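Local coordinates for aminopeptidase N family protein (Idiomarina loihiensis L2TR, PDB 4FGM) that is probably a zinc-dependent aminopeptidase of the M61 family, expected to remove residues from the N-terminus of peptides, at residues Glu176-His181 with Lys206-Gln211; His181-Ser186 with Glu216-Gln221. All coordinates share one frame; numbering follows the deposited sequence.

Interaction 1 of 2, residues Glu176-His181 with Lys206-Gln211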
ATOM      1  N   GLU A 176       2.311 -17.301 -15.213  1.00 47.73           N
ATOM      2  CA  GLU A 176       3.698 -17.711 -15.389  1.00 45.11           C
ATOM      3  C   GLU A 176       4.252 -18.159 -14.037  1.00 49.15           C
ATOM      4  O   GLU A 176       4.378 -17.363 -13.104  1.00 46.90           O
ATOM      5  CB  GLU A 176       4.533 -16.545 -15.923  1.00 45.71           C
ATOM      6  CG  GLU A 176       5.962 -16.906 -16.307  1.00 55.69           C
ATOM      7  CD  GLU A 176       6.057 -17.586 -17.662  1.00 69.58           C
ATOM      8  OE1 GLU A 176       5.587 -18.736 -17.794  1.00 79.66           O
ATOM      9  OE2 GLU A 176       6.604 -16.963 -18.598  1.00 71.00           O
ATOM     10  N   GLU A 177       4.584 -19.438 -13.947  1.00 51.35           N
ATOM     11  CA  GLU A 177       5.114 -20.014 -12.725  1.00 55.46           C
ATOM     12  C   GLU A 177       6.635 -19.921 -12.641  1.00 49.66           C
ATOM     13  O   GLU A 177       7.319 -19.851 -13.654  1.00 51.51           O
ATOM     14  CB  GLU A 177       4.677 -21.476 -12.631  1.00 63.26           C
ATOM     15  CG  GLU A 177       3.697 -21.759 -11.512  1.00 78.43           C
ATOM     16  CD  GLU A 177       2.477 -22.522 -11.983  1.00 90.37           C
ATOM     17  OE1 GLU A 177       2.645 -23.516 -12.719  1.00 95.10           O
ATOM     18  OE2 GLU A 177       1.351 -22.132 -11.609  1.00 93.04           O
ATOM     19  N   PHE A 178       7.151 -19.896 -11.420  1.00 42.43           N
ATOM     20  CA  PHE A 178       8.590 -19.860 -11.199  1.00 44.94           C
ATOM     21  C   PHE A 178       8.911 -20.365  -9.799  1.00 43.57           C
ATOM     22  O   PHE A 178       8.009 -20.535  -8.980  1.00 42.68           O
ATOM     23  CB  PHE A 178       9.152 -18.446 -11.405  1.00 50.58           C
ATOM     24  CG  PHE A 178       8.616 -17.406 -10.454  1.00 49.57           C
ATOM     25  CD1 PHE A 178       7.386 -16.798 -10.680  1.00 46.47           C
ATOM     26  CD2 PHE A 178       9.375 -16.992  -9.361  1.00 50.63           C
ATOM     27  CE1 PHE A 178       6.931 -15.772  -9.852  1.00 45.95           C
ATOM     28  CE2 PHE A 178       8.931 -15.964  -8.522  1.00 49.94           C
ATOM     29  CZ  PHE A 178       7.704 -15.358  -8.764  1.00 44.16           C
ATOM     30  N   ILE A 179      10.183 -20.620  -9.514  1.00 48.37           N
ATOM     31  CA  ILE A 179      10.521 -21.111  -8.184  1.00 53.75           C
ATOM     32  C   ILE A 179      11.621 -20.313  -7.502  1.00 54.04           C
ATOM     33  O   ILE A 179      12.562 -19.840  -8.134  1.00 53.13           O
ATOM     34  CB  ILE A 179      10.918 -22.622  -8.210  1.00 68.30           C
ATOM     35  CG1 ILE A 179      12.386 -22.788  -8.591  1.00 79.00           C
ATOM     36  CG2 ILE A 179      10.035 -23.385  -9.197  1.00 61.92           C
ATOM     37  CD1 ILE A 179      13.284 -23.104  -7.402  1.00 88.39           C
ATOM     38  N   ALA A 180      11.471 -20.152  -6.196  1.00 52.26           N
ATOM     39  CA  ALA A 180      12.446 -19.446  -5.391  1.00 50.55           C
ATOM     40  C   ALA A 180      12.696 -20.363  -4.197  1.00 52.63           C
ATOM     41  O   ALA A 180      11.772 -20.665  -3.435  1.00 53.27           O
ATOM     42  CB  ALA A 180      11.886 -18.100  -4.937  1.00 47.12           C
ATOM     43  N   HIS A 181      13.940 -20.817  -4.053  1.00 55.29           N
ATOM     44  CA  HIS A 181      14.320 -21.722  -2.974  1.00 59.37           C
ATOM     45  C   HIS A 181      13.362 -22.896  -2.835  1.00 56.08           C
ATOM     46  O   HIS A 181      12.837 -23.154  -1.755  1.00 61.19           O
ATOM     47  CB  HIS A 181      14.408 -20.974  -1.645  1.00 72.54           C
ATOM     48  CG  HIS A 181      15.622 -20.115  -1.522  1.00 87.76           C
ATOM     49  ND1 HIS A 181      16.596 -20.061  -2.500  1.00 93.98           N
ATOM     50  CD2 HIS A 181      16.032 -19.280  -0.539  1.00 91.94           C
ATOM     51  CE1 HIS A 181      17.548 -19.230  -2.123  1.00 96.71           C
ATOM     52  NE2 HIS A 181      17.232 -18.742  -0.936  1.00 96.05           N
ATOM     53  N   LYS A 206      14.522 -13.558  -8.248  1.00 40.02           N
ATOM     54  CA  LYS A 206      15.671 -12.983  -7.561  1.00 47.51           C
ATOM     55  C   LYS A 206      15.235 -12.252  -6.300  1.00 51.28           C
ATOM     56  O   LYS A 206      15.765 -12.503  -5.212  1.00 49.96           O
ATOM     57  CB  LYS A 206      16.443 -12.027  -8.485  1.00 43.55           C
ATOM     58  CG  LYS A 206      17.545 -12.712  -9.275  1.00 50.17           C
ATOM     59  CD  LYS A 206      18.499 -11.722  -9.937  1.00 61.52           C
ATOM     60  CE  LYS A 206      17.980 -11.232 -11.278  1.00 63.89           C
ATOM     61  NZ  LYS A 206      18.965 -10.329 -11.945  1.00 70.98           N
ATOM     62  N   ILE A 207      14.272 -11.349  -6.441  1.00 47.86           N
ATOM     63  CA  ILE A 207      13.781 -10.606  -5.292  1.00 48.93           C
ATOM     64  C   ILE A 207      13.300 -11.566  -4.200  1.00 49.41           C
ATOM     65  O   ILE A 207      13.682 -11.439  -3.033  1.00 49.52           O
ATOM     66  CB  ILE A 207      12.621  -9.679  -5.695  1.00 47.86           C
ATOM     67  CG1 ILE A 207      13.135  -8.608  -6.663  1.00 49.15           C
ATOM     68  CG2 ILE A 207      12.000  -9.053  -4.464  1.00 41.19           C
ATOM     69  CD1 ILE A 207      12.041  -7.812  -7.342  1.00 43.14           C
ATOM     70  N   CYS A 208      12.472 -12.532  -4.588  1.00 48.98           N
ATOM     71  CA  CYS A 208      11.930 -13.503  -3.642  1.00 51.11           C
ATOM     72  C   CYS A 208      12.985 -14.353  -2.935  1.00 52.37           C
ATOM     73  O   CYS A 208      12.902 -14.568  -1.722  1.00 48.37           O
ATOM     74  CB  CYS A 208      10.918 -14.408  -4.346  1.00 47.03           C
ATOM     75  SG  CYS A 208       9.386 -13.557  -4.787  1.00 49.66           S
ATOM     76  N   GLU A 209      13.967 -14.849  -3.681  1.00 54.36           N
ATOM     77  CA  GLU A 209      15.011 -15.650  -3.061  1.00 58.83           C
ATOM     78  C   GLU A 209      15.766 -14.799  -2.050  1.00 54.90           C
ATOM     79  O   GLU A 209      16.086 -15.262  -0.954  1.00 52.47           O
ATOM     80  CB  GLU A 209      15.954 -16.227  -4.119  1.00 61.25           C
ATOM     81  CG  GLU A 209      15.360 -17.452  -4.796  1.00 70.06           C
ATOM     82  CD  GLU A 209      16.221 -18.013  -5.908  1.00 79.41           C
ATOM     83  OE1 GLU A 209      16.665 -17.227  -6.775  1.00 84.86           O
ATOM     84  OE2 GLU A 209      16.432 -19.246  -5.926  1.00 78.02           O
ATOM     85  N   THR A 210      16.029 -13.546  -2.404  1.00 46.52           N
ATOM     86  CA  THR A 210      16.721 -12.647  -1.491  1.00 41.67           C
ATOM     87  C   THR A 210      15.949 -12.533  -0.180  1.00 46.97           C
ATOM     88  O   THR A 210      16.538 -12.538   0.898  1.00 53.75           O
ATOM     89  CB  THR A 210      16.878 -11.249  -2.111  1.00 40.59           C
ATOM     90  OG1 THR A 210      17.780 -11.327  -3.218  1.00 46.76           O
ATOM     91  CG2 THR A 210      17.415 -10.267  -1.105  1.00 34.53           C
ATOM     92  N   GLN A 211      14.629 -12.448  -0.263  1.00 45.71           N
ATOM     93  CA  GLN A 211      13.833 -12.321   0.950  1.00 46.96           C
ATOM     94  C   GLN A 211      13.796 -13.607   1.780  1.00 49.55           C
ATOM     95  O   GLN A 211      13.969 -13.565   3.004  1.00 47.91           O
ATOM     96  CB  GLN A 211      12.420 -11.831   0.605  1.00 40.33           C
ATOM     97  CG  GLN A 211      12.437 -10.391   0.057  1.00 44.82           C
ATOM     98  CD  GLN A 211      11.102  -9.668   0.164  1.00 49.33           C
ATOM     99  OE1 GLN A 211      10.376  -9.817   1.150  1.00 50.91           O
ATOM    100  NE2 GLN A 211      10.785  -8.856  -0.846  1.00 45.08           N
TER
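E209, on helix 197-215, lies against A180 and H181 at the end of strand 174-180. CB sits over one face of the H181 imidazole, toward the rim, 3.9 Å from H181 CE1. With chi1 at -80°, CG stands beside the backbone N of E209, anti to the carbonyl carbon; there it packs 3.5 Å from A180 CB and makes a CH-pi contact with the H181 ring, 4.0 Å from its centroid. The chain then runs extended to the carboxylate, where OE2 accepts a weak but fairly straight hydrogen bond from H181 N (3.5 Å, 164°) and also lies 3.5 Å from H181 ND1. H181 NE2 bonds to S213 OG, one turn further along the helix, which also bonds to E209 O. The setting is strand-on-helix packing: segment 176-180, on an outermost strand of a five-stranded mixed sheet within the chain, runs at 30° to helix segment 206-211, their axes 7.9 Å apart. An alanine in place of E209 would probably leave H181 N without its carboxylate partner and open a gap where CG packs on A180 CB and the imidazole, although CB would still cover the ring near its rim. Deeper in, C208 CB meets A180 CB at 3.9 Å, and C208 SG approaches the edge of the F178 ring near its plane, 4.5 Å from F178 CE2; Y275 of the zinc-ligand helix 262-277 touches C208.

Interaction 2 of 2, residues His181-Ser186 with Glu216-Gln221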
ATOM      1  N   HIS A 181      13.940 -20.817  -4.053  1.00 55.29           N
ATOM      2  CA  HIS A 181      14.320 -21.722  -2.974  1.00 59.37           C
ATOM      3  C   HIS A 181      13.362 -22.896  -2.835  1.00 56.08           C
ATOM      4  O   HIS A 181      12.837 -23.154  -1.755  1.00 61.19           O
ATOM      5  CB  HIS A 181      14.408 -20.974  -1.645  1.00 72.54           C
ATOM      6  CG  HIS A 181      15.622 -20.115  -1.522  1.00 87.76           C
ATOM      7  ND1 HIS A 181      16.596 -20.061  -2.500  1.00 93.98           N
ATOM      8  CD2 HIS A 181      16.032 -19.280  -0.539  1.00 91.94           C
ATOM      9  CE1 HIS A 181      17.548 -19.230  -2.123  1.00 96.71           C
ATOM     10  NE2 HIS A 181      17.232 -18.742  -0.936  1.00 96.05           N
ATOM     11  N   GLY A 182      13.138 -23.598  -3.940  1.00 50.23           N
ATOM     12  CA  GLY A 182      12.265 -24.754  -3.931  1.00 47.93           C
ATOM     13  C   GLY A 182      10.789 -24.498  -3.689  1.00 52.14           C
ATOM     14  O   GLY A 182      10.012 -25.442  -3.568  1.00 51.16           O
ATOM     15  N   ILE A 183      10.385 -23.237  -3.615  1.00 50.67           N
ATOM     16  CA  ILE A 183       8.978 -22.932  -3.394  1.00 51.67           C
ATOM     17  C   ILE A 183       8.324 -22.451  -4.689  1.00 51.41           C
ATOM     18  O   ILE A 183       8.922 -21.679  -5.446  1.00 56.03           O
ATOM     19  CB  ILE A 183       8.813 -21.871  -2.276  1.00 46.93           C
ATOM     20  CG1 ILE A 183       9.390 -22.422  -0.966  1.00 40.11           C
ATOM     21  CG2 ILE A 183       7.335 -21.514  -2.095  1.00 45.65           C
ATOM     22  CD1 ILE A 183       9.132 -21.548   0.263  1.00 40.80           C
ATOM     23  N   LYS A 184       7.111 -22.925  -4.960  1.00 48.90           N
ATOM     24  CA  LYS A 184       6.405 -22.524  -6.176  1.00 50.82           C
ATOM     25  C   LYS A 184       5.786 -21.138  -6.051  1.00 48.68           C
ATOM     26  O   LYS A 184       5.143 -20.818  -5.053  1.00 43.79           O
ATOM     27  CB  LYS A 184       5.303 -23.522  -6.532  1.00 54.93           C
ATOM     28  CG  LYS A 184       5.803 -24.888  -6.956  1.00 71.01           C
ATOM     29  CD  LYS A 184       4.721 -25.661  -7.691  1.00 77.83           C
ATOM     30  CE  LYS A 184       5.162 -27.088  -7.948  1.00 81.53           C
ATOM     31  NZ  LYS A 184       6.527 -27.132  -8.536  1.00 82.87           N
ATOM     32  N   HIS A 185       5.994 -20.325  -7.082  1.00 46.57           N
ATOM     33  CA  HIS A 185       5.465 -18.968  -7.143  1.00 44.42           C
ATOM     34  C   HIS A 185       4.723 -18.781  -8.459  1.00 42.92           C
ATOM     35  O   HIS A 185       4.977 -19.487  -9.436  1.00 42.53           O
ATOM     36  CB  HIS A 185       6.597 -17.937  -7.061  1.00 37.59           C
ATOM     37  CG  HIS A 185       7.199 -17.797  -5.698  1.00 47.14           C
ATOM     38  ND1 HIS A 185       7.981 -18.776  -5.120  1.00 48.30           N
ATOM     39  CD2 HIS A 185       7.141 -16.784  -4.801  1.00 49.48           C
ATOM     40  CE1 HIS A 185       8.381 -18.370  -3.928  1.00 47.90           C
ATOM     41  NE2 HIS A 185       7.886 -17.164  -3.709  1.00 48.63           N
ATOM     42  N   SER A 186       3.812 -17.815  -8.481  1.00 43.14           N
ATOM     43  CA  SER A 186       3.032 -17.522  -9.678  1.00 43.35           C
ATOM     44  C   SER A 186       2.823 -16.031  -9.875  1.00 42.00           C
ATOM     45  O   SER A 186       2.594 -15.285  -8.918  1.00 40.28           O
ATOM     46  CB  SER A 186       1.650 -18.182  -9.608  1.00 41.87           C
ATOM     47  OG  SER A 186       1.741 -19.593  -9.636  1.00 60.66           O
ATOM     48  N   GLU A 216      15.552 -16.636   6.202  1.00 55.58           N
ATOM     49  CA  GLU A 216      16.027 -18.012   6.271  1.00 60.67           C
ATOM     50  C   GLU A 216      14.871 -18.993   6.403  1.00 60.87           C
ATOM     51  O   GLU A 216      15.076 -20.159   6.720  1.00 63.98           O
ATOM     52  CB  GLU A 216      16.984 -18.175   7.456  1.00 60.17           C
ATOM     53  CG  GLU A 216      18.292 -17.428   7.289  1.00 66.18           C
ATOM     54  CD  GLU A 216      19.187 -17.527   8.507  1.00 71.58           C
ATOM     55  OE1 GLU A 216      18.978 -18.443   9.332  1.00 69.88           O
ATOM     56  OE2 GLU A 216      20.109 -16.692   8.631  1.00 72.71           O
ATOM     57  N   GLU A 217      13.659 -18.513   6.142  1.00 62.24           N
ATOM     58  CA  GLU A 217      12.464 -19.336   6.255  1.00 61.03           C
ATOM     59  C   GLU A 217      11.268 -18.621   5.634  1.00 57.27           C
ATOM     60  O   GLU A 217      11.172 -17.397   5.707  1.00 60.41           O
ATOM     61  CB  GLU A 217      12.185 -19.613   7.731  1.00 59.26           C
ATOM     62  CG  GLU A 217      11.054 -20.580   7.993  1.00 66.05           C
ATOM     63  CD  GLU A 217      11.017 -21.031   9.441  1.00 71.02           C
ATOM     64  OE1 GLU A 217      12.104 -21.178  10.039  1.00 72.92           O
ATOM     65  OE2 GLU A 217       9.908 -21.258   9.976  1.00 71.58           O
ATOM     66  N   ALA A 218      10.360 -19.381   5.027  1.00 49.73           N
ATOM     67  CA  ALA A 218       9.164 -18.809   4.416  1.00 47.04           C
ATOM     68  C   ALA A 218       7.934 -19.285   5.183  1.00 47.00           C
ATOM     69  O   ALA A 218       7.812 -20.465   5.494  1.00 46.87           O
ATOM     70  CB  ALA A 218       9.067 -19.233   2.963  1.00 48.33           C
ATOM     71  N   PRO A 219       7.006 -18.371   5.504  1.00 52.80           N
ATOM     72  CA  PRO A 219       5.795 -18.748   6.244  1.00 51.65           C
ATOM     73  C   PRO A 219       4.685 -19.359   5.388  1.00 49.08           C
ATOM     74  O   PRO A 219       3.622 -19.701   5.895  1.00 53.42           O
ATOM     75  CB  PRO A 219       5.368 -17.432   6.889  1.00 51.41           C
ATOM     76  CG  PRO A 219       5.730 -16.433   5.833  1.00 46.82           C
ATOM     77  CD  PRO A 219       7.112 -16.904   5.387  1.00 53.32           C
ATOM     78  N   PHE A 220       4.933 -19.496   4.092  1.00 45.41           N
ATOM     79  CA  PHE A 220       3.943 -20.062   3.175  1.00 42.86           C
ATOM     80  C   PHE A 220       4.549 -21.232   2.397  1.00 44.87           C
ATOM     81  O   PHE A 220       5.766 -21.412   2.391  1.00 48.15           O
ATOM     82  CB  PHE A 220       3.466 -18.980   2.194  1.00 44.35           C
ATOM     83  CG  PHE A 220       4.587 -18.133   1.635  1.00 42.00           C
ATOM     84  CD1 PHE A 220       4.823 -16.853   2.130  1.00 39.94           C
ATOM     85  CD2 PHE A 220       5.413 -18.624   0.627  1.00 37.61           C
ATOM     86  CE1 PHE A 220       5.878 -16.075   1.639  1.00 42.98           C
ATOM     87  CE2 PHE A 220       6.474 -17.856   0.131  1.00 39.10           C
ATOM     88  CZ  PHE A 220       6.702 -16.576   0.635  1.00 42.18           C
ATOM     89  N   GLN A 221       3.707 -22.024   1.740  1.00 45.83           N
ATOM     90  CA  GLN A 221       4.208 -23.152   0.959  1.00 53.17           C
ATOM     91  C   GLN A 221       4.207 -22.866  -0.537  1.00 51.22           C
ATOM     92  O   GLN A 221       4.785 -23.613  -1.324  1.00 53.18           O
ATOM     93  CB  GLN A 221       3.394 -24.409   1.248  1.00 62.30           C
ATOM     94  CG  GLN A 221       3.608 -24.948   2.647  1.00 75.18           C
ATOM     95  CD  GLN A 221       2.768 -26.171   2.920  1.00 87.70           C
ATOM     96  OE1 GLN A 221       3.214 -27.305   2.734  1.00 94.39           O
ATOM     97  NE2 GLN A 221       1.527 -25.948   3.347  1.00 88.11           N
TER
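I183 and Q221 bring their CA atoms nearest, 6.5 Å apart, where the start of strand 183-190 passes the irregular 216-221 segment. That segment links helix 197-215 to strand 222-230: E216 leaves the helix with positive phi, and Q221 leads directly into the strand. No hydrogen bond joins the two segments; the backbone pairing begins just beyond, where K184 bonds to Y223. The linker thus completes a beta-alpha-beta crossover between neighbouring parallel strands, 183-190 and 222-230, by way of helix 197-215.

I183 does most of the filling, with its two branches divided between partners. Its CG1 lies beside the backbone N and the chain continues extended, chi2 -173°, to CD1, which rests 3.6 Å from A218 CB. CG2 turns the other way, reaching 3.4 Å from Q221 O and approaching the edge of the F220 ring near its plane, 4.4 Å from F220 CE2. A218 CB also lies over one face of that ring, toward its rim. F220 CG takes the crowded position between backbone N and carbonyl carbon, chi1 44°, and from there the ring extends toward I183 and H185. The H185 and F220 side chains cross at about a right angle, with H185 NE2 4.1 Å from F220 CE2.

Both imidazole nitrogens of H185 are engaged: ND1 donates to I183 O (3.1 Å, 152°), with that oxygen nearly in the ring plane, and NE2 pairs with Y275 OH. Y275 also meets the F220 ring. Since ND1 carries the donated proton, NE2 is likely to accept from the tyrosine if the imidazole is neutral. With no hydrogen bond across it, the contact rests on van der Waals packing, mostly of apolar groups, while the buried imidazole beside it is probably held in rotation by bonds to I183 O within its own strand and to Y275 OH.

Interactions 1 and 2 lie about 8 Å apart, centre to centre, and share H181, in the turn between antiparallel strands 174-180 and 183-190. Their segments alternate along the chain: 176-181, 181-186, 206-211, then 216-221. Interaction 1 sets the edge strand against helix 197-215; interaction 2 brings its neighbour against the linker by which that helix returns to strand 222-230 of the same five-stranded sheet. The two contacts also touch directly, through a probable F178 O to H185 N hydrogen bond and A180 CB packed on H185 CE1. Y275, on the helix carrying zinc ligands H273 and H277, meets C208, H185 and F220, so both contacts border the metal-site helix.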